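Local coordinates for protein AlyGC (Glaciecola chathamensis, PDB 5GKD) that probably cleaves alginate by beta-elimination, as an alginate lyase of polysaccharide lyase family 6 built on parallel beta-helices, at residues Gly42-Pro47 with Gly70-Val75; His103-Gln108 with His132-His137. All blocks are in the same frame, centred on the assembly; numbering follows the deposited sequence.

In the fold
The two contacts lie on successive turns near the N-terminal end of a right-handed parallel beta-helix, the fold of the pectate-lyase-like clan. Contact 1 comes first along the chain and closes before contact 2 opens; their centres are about 11 Å apart. Strand 73-81, which begins in contact 1, pairs in parallel with strand 105-112, and that strand with 134-141, so 70-75 and both segments of contact 2 lie on neighbouring strands of one face of the beta-helix. The joint is largely a backbone one, Leu-73 O lying 2.8 Å from Arg-105 N, a probable hydrogen bond; the rings of His-72 and His-103 also meet. Contact 1 thus ties an outer loop to one coil, and contact 2 stacks the two coils that follow.

Contact 1 of 2, residues Gly42-Pro47 with Gly70-Val75; sequences GNENKP and GEHLIV
At a corner of the parallel beta-helix, where the chain turns at Gly-70 into strand 73-81, the loop Gly-42-Pro-47 folds over His-72. The imidazole lies beneath the loop backbone, with Glu-44 N 3.6 Å above the ring centre and Asn-43 C over the same face nearer the rim. CG of His-72 stands anti to its carbonyl carbon (chi1 -63°), beneath Asn-43 C, and CE1 comes within 3.4 Å of Glu-44 CA. A flat ring suits this place because a peptide can rest on it. Gly-42 N donates to Glu-71 O at 2.9 Å, with an N-H...O angle of 140°; a CB on Gly-42 would collide with His-72 O, so glycine fits here. One water donates to both Gly-42 O and Glu-71 OE2, bridging backbone to carboxylate. At the other end Pro-47 and Ile-74 lie side by side, CG to CD1 3.7 Å, a small apolar patch suited to a rigid ring and a branched chain. The loop joins strand 35-41 to strand 48-52; His-72 bonds through its backbone to Ile-48 and meets the ring of His-103 on the next coil, while Leu-73 packs inward on Phe-38 and Ala-40.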
# COMPACT_ATOMS: atom_id res chain seq x y z
N GLY A 42 -32.18 -24.83 23.60
CA GLY A 42 -32.82 -26.10 23.39
C GLY A 42 -32.70 -26.99 24.60
O GLY A 42 -32.29 -26.60 25.70
N ASN A 43 -33.03 -28.25 24.36
CA ASN A 43 -33.20 -29.31 25.33
C ASN A 43 -32.27 -30.44 24.95
O ASN A 43 -32.08 -30.70 23.77
CB ASN A 43 -34.64 -29.84 25.26
CG ASN A 43 -35.23 -30.08 26.56
OD1 ASN A 43 -35.55 -29.19 27.27
ND2 ASN A 43 -35.44 -31.29 26.90
N GLU A 44 -31.79 -31.18 25.94
CA GLU A 44 -31.01 -32.38 25.63
C GLU A 44 -31.79 -33.32 24.70
O GLU A 44 -31.22 -33.87 23.75
CB GLU A 44 -30.60 -33.09 26.92
CG GLU A 44 -29.59 -34.21 26.69
CD GLU A 44 -29.07 -34.81 27.99
OE1 GLU A 44 -29.09 -34.10 29.02
OE2 GLU A 44 -28.65 -35.99 27.98
N ASN A 45 -33.08 -33.49 24.93
CA ASN A 45 -33.88 -34.31 24.02
C ASN A 45 -34.42 -33.53 22.82
O ASN A 45 -34.73 -34.14 21.79
CB ASN A 45 -35.06 -34.95 24.77
CG ASN A 45 -34.61 -35.88 25.88
OD1 ASN A 45 -33.85 -36.83 25.65
ND2 ASN A 45 -35.07 -35.61 27.10
N LYS A 46 -34.57 -32.21 22.94
CA LYS A 46 -35.21 -31.40 21.91
C LYS A 46 -34.33 -30.19 21.65
O LYS A 46 -34.47 -29.16 22.32
CB LYS A 46 -36.61 -30.98 22.32
CG LYS A 46 -37.47 -32.11 22.87
CD LYS A 46 -38.90 -31.95 22.43
CE LYS A 46 -39.84 -32.39 23.51
NZ LYS A 46 -41.18 -31.76 23.31
N PRO A 47 -33.41 -30.27 20.71
CA PRO A 47 -32.58 -29.11 20.38
C PRO A 47 -33.37 -28.09 19.56
O PRO A 47 -34.41 -28.38 18.99
CB PRO A 47 -31.45 -29.72 19.57
CG PRO A 47 -32.12 -30.84 18.85
CD PRO A 47 -33.11 -31.42 19.84
N GLY A 70 -25.96 -19.98 24.07
CA GLY A 70 -26.93 -20.80 24.77
C GLY A 70 -26.54 -22.26 24.82
O GLY A 70 -25.39 -22.58 25.03
N GLU A 71 -27.48 -23.17 24.59
CA GLU A 71 -27.12 -24.58 24.65
C GLU A 71 -28.12 -25.40 23.86
O GLU A 71 -29.25 -24.97 23.60
CB GLU A 71 -27.06 -25.09 26.10
CG GLU A 71 -28.23 -24.68 26.96
CD GLU A 71 -28.21 -25.35 28.33
OE1 GLU A 71 -27.13 -25.80 28.75
OE2 GLU A 71 -29.28 -25.45 28.96
N HIS A 72 -27.69 -26.61 23.47
CA HIS A 72 -28.50 -27.56 22.72
C HIS A 72 -29.02 -26.95 21.42
O HIS A 72 -30.19 -27.08 21.06
CB HIS A 72 -29.62 -28.11 23.60
CG HIS A 72 -29.11 -28.87 24.78
ND1 HIS A 72 -28.54 -30.13 24.66
CD2 HIS A 72 -29.00 -28.54 26.09
CE1 HIS A 72 -28.14 -30.54 25.85
NE2 HIS A 72 -28.41 -29.59 26.73
N LEU A 73 -28.12 -26.31 20.68
CA LEU A 73 -28.42 -25.74 19.38
C LEU A 73 -27.79 -26.59 18.29
O LEU A 73 -26.77 -27.25 18.50
CB LEU A 73 -27.90 -24.31 19.27
CG LEU A 73 -28.24 -23.43 20.48
CD1 LEU A 73 -27.54 -22.07 20.37
CD2 LEU A 73 -29.75 -23.25 20.63
N ILE A 74 -28.41 -26.56 17.11
CA ILE A 74 -27.86 -27.16 15.90
C ILE A 74 -27.99 -26.17 14.76
O ILE A 74 -29.05 -25.58 14.57
CB ILE A 74 -28.57 -28.47 15.55
CG1 ILE A 74 -28.56 -29.43 16.73
CG2 ILE A 74 -27.92 -29.09 14.33
CD1 ILE A 74 -29.28 -30.73 16.44
N VAL A 75 -26.92 -25.98 13.99
CA VAL A 75 -26.94 -25.17 12.78
C VAL A 75 -26.49 -26.04 11.61
O VAL A 75 -25.44 -26.70 11.71
CB VAL A 75 -26.04 -23.93 12.90
CG1 VAL A 75 -26.08 -23.14 11.61
CG2 VAL A 75 -26.44 -23.07 14.07
O HOH W 1 -31.80 -26.87 28.57

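Contact 2 of 2, residues His103-Gln108 with His132-His137; sequences HSRVTQ and HNRFDH
Arg-105 and Arg-134 lie side by side with their guanidinium groups stacked flat, centres 4.1 Å apart and planes at 7°. The nearby carboxylate of Asp-136 probably offsets the repulsion between the two like charges; Arg-134 NE lies 3.2 Å from Asp-136 OD1, a contact of charges only, with the oxygen well out of the guanidinium plane. Arg-105 grips that carboxylate side-on: NE donates to OD1 at 2.8 Å, and NH1 to OD2 at 2.9 Å in a nearly straight bond of 172°, both on the syn side. OD2 also takes the N-H of His-137 ND1 on its anti lone pair, and Thr-107 OG1 lies 2.8 Å from it. CG of Asp-136 sits between its backbone N and carbonyl carbon (chi1 69°), and the carboxylate reaches across to the neighbouring strand. An alanine in place of Arg-105 would probably leave Asp-136 without this two-pronged partner and Arg-134 without the flat group stacked on it, though Arg-134 also bridges to Asp-167.

Strands 105-107 and 134-136 run parallel, as neighbouring coils of a beta-helix do, in exact register. Backbone bonds such as Val-106 N to Arg-134 O hold them together. On the opposite face from the arginines, the buried interior, Val-106 CB meets Phe-135 CD1 at 3.9 Å; a branched chain and a broad ring suit this inward side. In the turn leading into the strands, Asn-133 OD1 accepts from Ser-104 N at 2.8 Å, a side-chain amide standing in for a backbone carbonyl.

Packing is looser at the exposed His-103 and His-132, whose near-parallel rings are slid apart and barely overlap.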
# COMPACT_ATOMS: atom_id res chain seq x y z
N HIS A 103 -22.90 -27.59 24.34
CA HIS A 103 -23.76 -28.70 23.89
C HIS A 103 -24.42 -28.39 22.55
O HIS A 103 -25.58 -28.70 22.33
CB HIS A 103 -24.83 -29.02 24.92
CG HIS A 103 -24.28 -29.46 26.23
ND1 HIS A 103 -24.16 -28.61 27.31
CD2 HIS A 103 -23.80 -30.66 26.64
CE1 HIS A 103 -23.61 -29.26 28.32
NE2 HIS A 103 -23.39 -30.51 27.93
N SER A 104 -23.66 -27.78 21.65
CA SER A 104 -24.21 -27.27 20.40
C SER A 104 -23.40 -27.80 19.23
O SER A 104 -22.25 -28.22 19.37
CB SER A 104 -24.23 -25.74 20.39
OG SER A 104 -25.10 -25.29 21.41
N ARG A 105 -24.02 -27.79 18.06
CA ARG A 105 -23.45 -28.50 16.92
C ARG A 105 -23.58 -27.66 15.66
O ARG A 105 -24.64 -27.09 15.40
CB ARG A 105 -24.15 -29.85 16.76
CG ARG A 105 -23.69 -30.65 15.59
CD ARG A 105 -24.45 -31.96 15.51
NE ARG A 105 -24.01 -32.79 14.41
CZ ARG A 105 -24.65 -33.88 13.99
NH1 ARG A 105 -24.17 -34.59 12.98
NH2 ARG A 105 -25.76 -34.26 14.61
N VAL A 106 -22.50 -27.57 14.90
CA VAL A 106 -22.53 -27.00 13.56
C VAL A 106 -22.15 -28.11 12.61
O VAL A 106 -21.05 -28.67 12.71
CB VAL A 106 -21.56 -25.81 13.42
CG1 VAL A 106 -21.50 -25.34 11.96
CG2 VAL A 106 -21.95 -24.68 14.34
N THR A 107 -23.05 -28.45 11.70
CA THR A 107 -22.86 -29.60 10.82
C THR A 107 -23.36 -29.25 9.42
O THR A 107 -24.33 -28.52 9.27
CB THR A 107 -23.58 -30.85 11.35
OG1 THR A 107 -23.35 -31.97 10.48
CG2 THR A 107 -25.10 -30.61 11.48
N GLN A 108 -22.64 -29.73 8.41
CA GLN A 108 -23.06 -29.55 7.04
C GLN A 108 -23.17 -28.08 6.67
O GLN A 108 -24.15 -27.63 6.06
CB GLN A 108 -24.38 -30.29 6.76
CG GLN A 108 -24.30 -31.81 6.95
CD GLN A 108 -25.44 -32.54 6.27
OE1 GLN A 108 -25.72 -32.30 5.11
NE2 GLN A 108 -26.11 -33.43 6.99
N HIS A 132 -18.47 -29.17 25.21
CA HIS A 132 -19.30 -30.22 24.61
C HIS A 132 -19.96 -29.78 23.31
O HIS A 132 -21.08 -30.17 23.01
CB HIS A 132 -20.34 -30.71 25.61
CG HIS A 132 -19.74 -31.28 26.85
ND1 HIS A 132 -19.06 -32.47 26.87
CD2 HIS A 132 -19.69 -30.79 28.12
CE1 HIS A 132 -18.63 -32.71 28.09
NE2 HIS A 132 -18.99 -31.70 28.87
N ASN A 133 -19.25 -28.99 22.52
CA ASN A 133 -19.72 -28.66 21.19
C ASN A 133 -19.20 -29.66 20.16
O ASN A 133 -18.26 -30.43 20.41
CB ASN A 133 -19.31 -27.23 20.84
CG ASN A 133 -20.05 -26.22 21.69
OD1 ASN A 133 -21.22 -26.43 21.99
ND2 ASN A 133 -19.37 -25.15 22.09
N ARG A 134 -19.80 -29.63 18.98
CA ARG A 134 -19.41 -30.49 17.88
C ARG A 134 -19.39 -29.70 16.58
O ARG A 134 -20.31 -28.93 16.29
CB ARG A 134 -20.35 -31.69 17.75
CG ARG A 134 -19.88 -32.70 16.71
CD ARG A 134 -20.75 -33.95 16.69
NE ARG A 134 -20.40 -34.80 15.58
CZ ARG A 134 -21.15 -35.78 15.11
NH1 ARG A 134 -22.32 -36.04 15.69
NH2 ARG A 134 -20.75 -36.50 14.07
N PHE A 135 -18.33 -29.89 15.81
CA PHE A 135 -18.19 -29.29 14.48
C PHE A 135 -17.86 -30.42 13.50
O PHE A 135 -16.71 -30.89 13.45
CB PHE A 135 -17.13 -28.20 14.50
CG PHE A 135 -16.99 -27.45 13.22
CD1 PHE A 135 -17.75 -26.32 12.96
CD2 PHE A 135 -16.05 -27.86 12.27
CE1 PHE A 135 -17.62 -25.63 11.77
CE2 PHE A 135 -15.90 -27.16 11.09
CZ PHE A 135 -16.68 -26.04 10.84
N ASP A 136 -18.86 -30.86 12.73
CA ASP A 136 -18.75 -32.09 11.95
C ASP A 136 -19.37 -31.96 10.57
O ASP A 136 -20.31 -31.19 10.36
CB ASP A 136 -19.41 -33.26 12.69
CG ASP A 136 -20.91 -33.11 12.74
OD1 ASP A 136 -21.38 -32.42 13.65
OD2 ASP A 136 -21.62 -33.65 11.87
N HIS A 137 -18.85 -32.77 9.63
CA HIS A 137 -19.36 -32.84 8.26
C HIS A 137 -19.45 -31.45 7.62
O HIS A 137 -20.37 -31.15 6.86
CB HIS A 137 -20.71 -33.57 8.20
CG HIS A 137 -20.63 -35.02 8.60
ND1 HIS A 137 -20.76 -35.45 9.91
CD2 HIS A 137 -20.41 -36.14 7.86
CE1 HIS A 137 -20.62 -36.76 9.96
NE2 HIS A 137 -20.41 -37.21 8.74